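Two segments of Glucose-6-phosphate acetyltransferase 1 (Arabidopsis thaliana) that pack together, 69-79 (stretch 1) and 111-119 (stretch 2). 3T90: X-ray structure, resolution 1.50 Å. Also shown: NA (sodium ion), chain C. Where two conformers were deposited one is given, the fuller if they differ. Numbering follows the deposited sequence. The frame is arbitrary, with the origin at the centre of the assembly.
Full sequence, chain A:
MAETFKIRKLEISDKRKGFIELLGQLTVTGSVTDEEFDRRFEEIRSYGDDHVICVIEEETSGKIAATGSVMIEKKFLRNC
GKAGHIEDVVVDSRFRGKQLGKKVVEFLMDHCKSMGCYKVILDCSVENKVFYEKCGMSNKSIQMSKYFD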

ATOM      1  N   SER A  69      -4.371  -2.717  10.159  1.00  6.76           N
ATOM      2  CA  SER A  69      -4.437  -3.628   9.013  0.51  7.65           C
ATOM      3  C   SER A  69      -3.093  -3.752   8.313  1.00  6.93           C
ATOM      4  O   SER A  69      -2.264  -2.827   8.398  1.00  8.39           O
ATOM      5  N   VAL A  70      -2.870  -4.860   7.623  1.00  7.93           N
ATOM      6  CA  VAL A  70      -1.726  -4.846   6.659  1.00  7.91           C
ATOM      7  C   VAL A  70      -2.074  -5.552   5.363  1.00  8.98           C
ATOM      8  O   VAL A  70      -2.718  -6.594   5.379  1.00  9.03           O
ATOM      9  N   MET A  71      -1.662  -4.968   4.256  1.00  6.34           N
ATOM     10  CA  MET A  71      -1.862  -5.517   2.949  1.00  7.66           C
ATOM     11  C   MET A  71      -0.509  -5.791   2.357  1.00  8.03           C
ATOM     12  O   MET A  71       0.347  -4.847   2.313  1.00  8.54           O
ATOM     13  N   ILE A  72      -0.292  -7.048   1.927  1.00  6.94           N
ATOM     14  CA  ILE A  72       0.999  -7.452   1.383  1.00  9.28           C
ATOM     15  C   ILE A  72       0.961  -7.277  -0.115  1.00  8.48           C
ATOM     16  O   ILE A  72       0.049  -7.757  -0.849  1.00 10.27           O
ATOM     17  N   GLU A  73       1.967  -6.536  -0.587  1.00  7.48           N
ATOM     18  CA  GLU A  73       2.136  -6.192  -2.026  1.00  7.04           C
ATOM     19  C   GLU A  73       3.255  -7.063  -2.602  1.00  7.76           C
ATOM     20  O   GLU A  73       4.387  -6.957  -2.112  1.00  9.08           O
ATOM     21  N   LYS A  74       2.950  -7.839  -3.621  1.00  6.27           N
ATOM     22  CA  LYS A  74       4.015  -8.557  -4.348  1.00  7.03           C
ATOM     23  C   LYS A  74       4.638  -7.663  -5.380  1.00  9.11           C
ATOM     24  O   LYS A  74       3.937  -6.985  -6.127  1.00  9.00           O
ATOM     25  N   LYS A  75       5.976  -7.694  -5.463  1.00  7.78           N
ATOM     26  CA  LYS A  75       6.743  -6.849  -6.393  1.00  8.26           C
ATOM     27  C   LYS A  75       7.638  -7.661  -7.274  1.00  8.35           C
ATOM     28  O   LYS A  75       7.759  -8.910  -7.028  1.00  8.03           O
ATOM     29  N   PHE A  76       8.297  -7.046  -8.254  1.00  9.26           N
ATOM     30  CA  PHE A  76       9.379  -7.703  -8.984  1.00  8.81           C
ATOM     31  C   PHE A  76      10.724  -7.371  -8.399  1.00  9.74           C
ATOM     32  O   PHE A  76      11.633  -8.196  -8.403  1.00 11.79           O
ATOM     33  N   LEU A  77      10.888  -6.185  -7.874  1.00  9.93           N
ATOM     34  CA  LEU A  77      12.192  -5.835  -7.253  1.00 11.82           C
ATOM     35  C   LEU A  77      12.387  -6.616  -5.942  1.00  9.72           C
ATOM     36  O   LEU A  77      11.523  -7.355  -5.412  1.00 11.02           O
ATOM     37  N   ARG A  78      13.625  -6.567  -5.399  1.00 10.02           N
ATOM     38  CA  ARG A  78      13.915  -7.321  -4.202  1.00 11.18           C
ATOM     39  C   ARG A  78      13.697  -8.839  -4.407  1.00 11.54           C
ATOM     40  O   ARG A  78      13.193  -9.535  -3.589  1.00 13.05           O
ATOM     41  N   ASN A  79      14.179  -9.325  -5.585  1.00 13.01           N
ATOM     42  CA  ASN A  79      14.078 -10.753  -5.921  1.00 14.15           C
ATOM     43  C   ASN A  79      12.663 -11.227  -5.865  1.00 11.91           C
ATOM     44  O   ASN A  79      12.317 -12.194  -5.227  1.00 13.17           O
ATOM     45  N   HIS A 111       3.430 -10.753  11.502  1.00 10.35           N
ATOM     46  CA  HIS A 111       2.821 -11.425  10.397  1.00 10.21           C
ATOM     47  C   HIS A 111       3.645 -11.207   9.092  1.00  9.69           C
ATOM     48  O   HIS A 111       3.937 -12.167   8.345  1.00 11.16           O
ATOM     49  N   CYS A 112       4.025  -9.976   8.830  1.00 10.23           N
ATOM     50  CA  CYS A 112       4.743  -9.736   7.598  1.00 11.30           C
ATOM     51  C   CYS A 112       6.126 -10.414   7.624  1.00 11.30           C
ATOM     52  O   CYS A 112       6.530 -10.923   6.573  1.00 10.58           O
ATOM     53  N   LYS A 113       6.820 -10.446   8.766  1.00 12.33           N
ATOM     54  CA  LYS A 113       8.140 -11.090   8.834  1.00 12.12           C
ATOM     55  C   LYS A 113       7.928 -12.564   8.551  1.00 12.09           C
ATOM     56  O   LYS A 113       8.679 -13.187   7.733  1.00 13.97           O
ATOM     57  N   SER A 114       6.888 -13.155   9.148  1.00 12.89           N
ATOM     58  CA  SER A 114       6.582 -14.561   8.940  0.69 13.69           C
ATOM     59  C   SER A 114       6.195 -14.920   7.491  1.00 12.97           C
ATOM     60  O   SER A 114       6.472 -16.020   7.025  1.00 16.52           O
ATOM     61  N   MET A 115       5.592 -13.980   6.770  1.00 11.43           N
ATOM     62  CA  MET A 115       5.261 -14.176   5.370  1.00 11.47           C
ATOM     63  C   MET A 115       6.421 -13.937   4.415  1.00 12.52           C
ATOM     64  O   MET A 115       6.232 -14.001   3.193  1.00 14.93           O
ATOM     65  N   GLY A 116       7.568 -13.586   4.968  1.00 11.43           N
ATOM     66  CA  GLY A 116       8.748 -13.363   4.150  1.00 11.20           C
ATOM     67  C   GLY A 116       8.806 -12.011   3.480  1.00 11.34           C
ATOM     68  O   GLY A 116       9.517 -11.843   2.504  1.00 11.97           O
ATOM     69  N   CYS A 117       8.167 -11.019   4.071  1.00 11.36           N
ATOM     70  CA  CYS A 117       8.260  -9.660   3.474  1.00 10.62           C
ATOM     71  C   CYS A 117       9.679  -9.098   3.769  1.00 10.46           C
ATOM     72  O   CYS A 117      10.315  -9.444   4.835  1.00 11.14           O
ATOM     73  N   TYR A 118      10.196  -8.231   2.894  1.00  8.67           N
ATOM     74  CA  TYR A 118      11.536  -7.638   3.191  1.00  9.04           C
ATOM     75  C   TYR A 118      11.407  -6.310   3.982  1.00 10.48           C
ATOM     76  O   TYR A 118      12.397  -5.843   4.554  1.00 11.02           O
ATOM     77  N   LYS A 119      10.178  -5.723   4.007  1.00  7.68           N
ATOM     78  CA  LYS A 119       9.946  -4.516   4.733  1.00  8.10           C
ATOM     79  C   LYS A 119       8.470  -4.385   5.039  1.00  7.63           C
ATOM     80  O   LYS A 119       7.615  -5.039   4.422  1.00  9.25           O
TER

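This is a small, side-chain-only contact, 444 Å² counted over both sides, in which a strand and the residues after it lay apolar atoms against the end of a helix and the turn that follows, with no hydrogen bond or salt bridge passing between the two stretches.

The strand supplies its half of the contact by alternation. Val 70 and Ile 72 both point CA-to-CB toward the helix, while Met 71, between them, points away and touches nothing across the gap. Val 70, with chi1 in p, sets CG2 3.5 Å from SG of Cys 112 and CG1 4.2 Å from CD2 of His 111. Cys 112 (chi1 m) leaves its backbone sideways, yet its sulfur still reaches the valine.

Ile 72 is the hub of this half. The CA of Ile 72 lies 7.6 Å from the CA of Cys 112, the nearest pairing in this half. In the m, t rotamer Ile 72 meets four residues: CD1 sits 3.7 Å from CB of Met 115 and 4.1 Å from NE2 of His 111, CG2 lies 3.9 Å from SG of Cys 117, and CG1 is 4.4 Å from SG of Cys 112. His 111 (chi1 t) offers its ring obliquely to Val 70 and Ile 72, and its NE2 finds a hydrogen bond elsewhere in the structure.

After the helix, Met 115 (m, m, m) and Cys 117 (chi1 m) both point toward stretch 1 and both touch Ile 72. The helix closes with a Schellman motif: Gly 116 takes a positive phi of 81°, a value that by itself favours glycine, and Cys 117 N bonds back to Cys 112 O at 3.0 Å, while Gly 116 N reaches Lys 113 O, also at 3.0 Å. Ser 114 OG donates to His 111 O at 2.7 Å, so this exposed hydroxyl is spent on its own helix.

The second half is built round Tyr 118, which has the largest covered area of any residue here, 108 Å². It points toward stretch 1, with chi1 in p, and the ring lies against Lys 75, Leu 77 and Arg 78. Arg 78, with chi1 and chi2 both m, lays its aliphatic stem on one face: CG is 3.6 Å from the Tyr 118 ring centroid and only 11° off the normal, a CH-pi contact. The guanidinium also has Tyr 118 CD1 over one of its faces. Lys 75 approaches the ring edge, its CD 3.3 Å from OH of Tyr 118, and Leu 77 (p, p) starts sideways but brings CD1 to 3.6 Å from the same OH.

Lys 75 and Glu 73 pair within stretch 1, with further hydrogen bonds elsewhere in the structure. Lys 75 runs m, t, t, m past the tyrosine, and its NZ makes a salt bridge to Glu 73 OE1 at 2.8 Å, with a weak bond to Glu 73 OE2 at 3.0 Å. The methylenes thus pack while the ammonium is paired. The sodium ion lies outside this packing, 3.0 Å from Lys 74 N and 3.0 Å from the oxygen of water 1.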

ATOM      1  CB  SER A  69      -5.426  -3.082   7.979  0.51  7.88           C
ATOM      2  OG  SER A  69      -6.702  -2.858   8.572  0.51 11.53           O
ATOM      3  CB  VAL A  70      -0.450  -5.463   7.385  1.00  6.86           C
ATOM      4  CG1 VAL A  70      -0.617  -6.991   7.688  1.00 11.53           C
ATOM      5  CG2 VAL A  70       0.792  -5.189   6.495  1.00  7.68           C
ATOM      6  CB  MET A  71      -2.667  -4.559   2.085  1.00  8.87           C
ATOM      7  CG  MET A  71      -2.906  -5.254   0.780  1.00  8.93           C
ATOM      8  SD  MET A  71      -4.055  -4.289  -0.234  1.00 20.02           S
ATOM      9  CE  MET A  71      -3.126  -3.153  -0.697  1.00 14.84           C
ATOM     10  CB  ILE A  72       1.354  -8.898   1.829  1.00  8.46           C
ATOM     11  CG1 ILE A  72       1.600  -8.889   3.333  1.00 13.06           C
ATOM     12  CG2 ILE A  72       2.694  -9.340   1.231  1.00 11.78           C
ATOM     13  CD1 ILE A  72       1.908 -10.348   3.944  1.00 15.52           C
ATOM     14  CB  GLU A  73       2.575  -4.757  -2.124  1.00  6.91           C
ATOM     15  CG  GLU A  73       2.753  -4.343  -3.648  1.00  7.31           C
ATOM     16  CD  GLU A  73       3.608  -3.124  -3.773  1.00  8.48           C
ATOM     17  OE1 GLU A  73       4.082  -2.787  -4.880  1.00 10.16           O
ATOM     18  OE2 GLU A  73       3.933  -2.431  -2.789  1.00 10.13           O
ATOM     19  CB  LYS A  74       3.416  -9.751  -5.024  1.00  9.47           C
ATOM     20  CG  LYS A  74       2.901 -10.805  -3.985  1.00 10.61           C
ATOM     21  CD  LYS A  74       2.312 -12.015  -4.670  1.00 16.35           C
ATOM     22  CE  LYS A  74       1.784 -12.928  -3.564  1.00 20.46           C
ATOM     23  NZ  LYS A  74       0.336 -12.569  -3.266  1.00 28.66           N
ATOM     24  CB  LYS A  75       7.628  -5.891  -5.573  1.00 10.72           C
ATOM     25  CG  LYS A  75       6.835  -4.916  -4.697  1.00  8.56           C
ATOM     26  CD  LYS A  75       7.836  -3.988  -4.041  1.00  8.87           C
ATOM     27  CE  LYS A  75       7.241  -2.842  -3.220  1.00  9.02           C
ATOM     28  NZ  LYS A  75       6.576  -1.811  -4.112  1.00  8.87           N
ATOM     29  CB  PHE A  76       9.371  -7.295 -10.498  1.00  9.09           C
ATOM     30  CG  PHE A  76       8.234  -7.885 -11.282  1.00  7.68           C
ATOM     31  CD1 PHE A  76       8.356  -9.144 -11.878  1.00  9.06           C
ATOM     32  CD2 PHE A  76       7.075  -7.208 -11.438  1.00  9.05           C
ATOM     33  CE1 PHE A  76       7.285  -9.677 -12.564  1.00 10.16           C
ATOM     34  CE2 PHE A  76       6.014  -7.761 -12.133  1.00  8.75           C
ATOM     35  CZ  PHE A  76       6.147  -8.992 -12.720  1.00  8.22           C
ATOM     36  CB  LEU A  77      12.434  -4.301  -7.265  1.00 10.82           C
ATOM     37  CG  LEU A  77      11.440  -3.505  -6.430  1.00 10.47           C
ATOM     38  CD1 LEU A  77      11.637  -3.651  -4.888  1.00 13.99           C
ATOM     39  CD2 LEU A  77      11.398  -2.104  -6.861  1.00 14.01           C
ATOM     40  CB  ARG A  78      13.205  -6.758  -2.916  1.00 11.56           C
ATOM     41  CG  ARG A  78      13.884  -5.472  -2.386  1.00 12.34           C
ATOM     42  CD  ARG A  78      15.072  -5.975  -1.494  1.00 20.52           C
ATOM     43  NE  ARG A  78      15.577  -4.959  -0.548  1.00 18.33           N
ATOM     44  CZ  ARG A  78      15.988  -5.266   0.663  1.00 15.89           C
ATOM     45  NH1 ARG A  78      15.982  -6.598   1.079  1.00 17.94           N
ATOM     46  NH2 ARG A  78      16.452  -4.270   1.456  1.00 23.51           N
ATOM     47  CB  ASN A  79      15.020 -11.594  -5.012  1.00 16.10           C
ATOM     48  CG  ASN A  79      16.474 -11.474  -5.432  1.00 19.81           C
ATOM     49  OD1 ASN A  79      16.905 -12.189  -6.324  1.00 23.51           O
ATOM     50  ND2 ASN A  79      17.223 -10.569  -4.786  1.00 17.52           N
ATOM     51  CB  HIS A 111       1.387 -10.835  10.197  1.00  9.69           C
ATOM     52  CG  HIS A 111       0.705 -11.495   9.066  1.00 10.92           C
ATOM     53  ND1 HIS A 111       0.316 -12.833   9.089  1.00 17.17           N
ATOM     54  CD2 HIS A 111       0.455 -11.043   7.809  1.00 13.04           C
ATOM     55  CE1 HIS A 111      -0.221 -13.131   7.915  1.00 15.58           C
ATOM     56  NE2 HIS A 111      -0.124 -12.081   7.118  1.00 12.40           N
ATOM     57  CB  CYS A 112       4.982  -8.279   7.426  1.00 11.73           C
ATOM     58  SG  CYS A 112       3.440  -7.389   6.997  1.00 14.59           S
ATOM     59  CB  LYS A 113       8.746 -10.864  10.186  1.00 12.74           C
ATOM     60  CG  LYS A 113      10.144 -11.466  10.165  1.00 17.64           C
ATOM     61  CD  LYS A 113      10.692 -11.606  11.552  1.00 19.89           C
ATOM     62  CE  LYS A 113      10.976 -10.375  12.257  1.00 27.92           C
ATOM     63  NZ  LYS A 113      11.841 -10.891  13.400  1.00 28.33           N
ATOM     64  CB  SER A 114       5.480 -15.012   9.907  0.69 15.23           C
ATOM     65  OG  SER A 114       4.200 -14.612   9.478  0.69 20.99           O
ATOM     66  CB  MET A 115       4.063 -13.224   4.977  1.00 13.25           C
ATOM     67  CG  MET A 115       2.831 -13.564   5.763  1.00 14.43           C
ATOM     68  SD  MET A 115       2.101 -15.136   5.259  1.00 21.27           S
ATOM     69  CE  MET A 115       1.574 -14.694   3.610  1.00 30.91           C
ATOM     70  CB  CYS A 117       7.306  -8.680   4.174  1.00  7.78           C
ATOM     71  SG  CYS A 117       5.572  -8.999   3.792  1.00 11.55           S
ATOM     72  CB  TYR A 118      12.322  -7.433   1.878  1.00  9.01           C
ATOM     73  CG  TYR A 118      11.747  -6.374   0.935  1.00  8.25           C
ATOM     74  CD1 TYR A 118      12.147  -5.067   1.005  1.00  9.49           C
ATOM     75  CD2 TYR A 118      10.787  -6.725   0.034  1.00  8.75           C
ATOM     76  CE1 TYR A 118      11.589  -4.085   0.124  1.00  9.49           C
ATOM     77  CE2 TYR A 118      10.233  -5.801  -0.810  1.00  9.84           C
ATOM     78  CZ  TYR A 118      10.658  -4.495  -0.796  1.00 10.24           C
ATOM     79  OH  TYR A 118      10.054  -3.546  -1.639  1.00 10.12           O
ATOM     80  CB  LYS A 119      10.446  -3.259   3.938  1.00  9.03           C
ATOM     81  CG  LYS A 119       9.462  -2.848   2.786  1.00  6.94           C
ATOM     82  CD  LYS A 119       9.967  -1.557   2.113  1.00  8.20           C
ATOM     83  CE  LYS A 119       9.016  -1.168   0.962  1.00 12.38           C
ATOM     84  NZ  LYS A 119       9.473   0.122   0.315  1.00 13.58           N
TER
HETATM   85 NA    NA C 151       0.193  -8.425  -4.587  1.00 30.81          NA
HETATM   86  O   HOH W   1      -2.173  -6.682  -4.078  1.00 39.91           O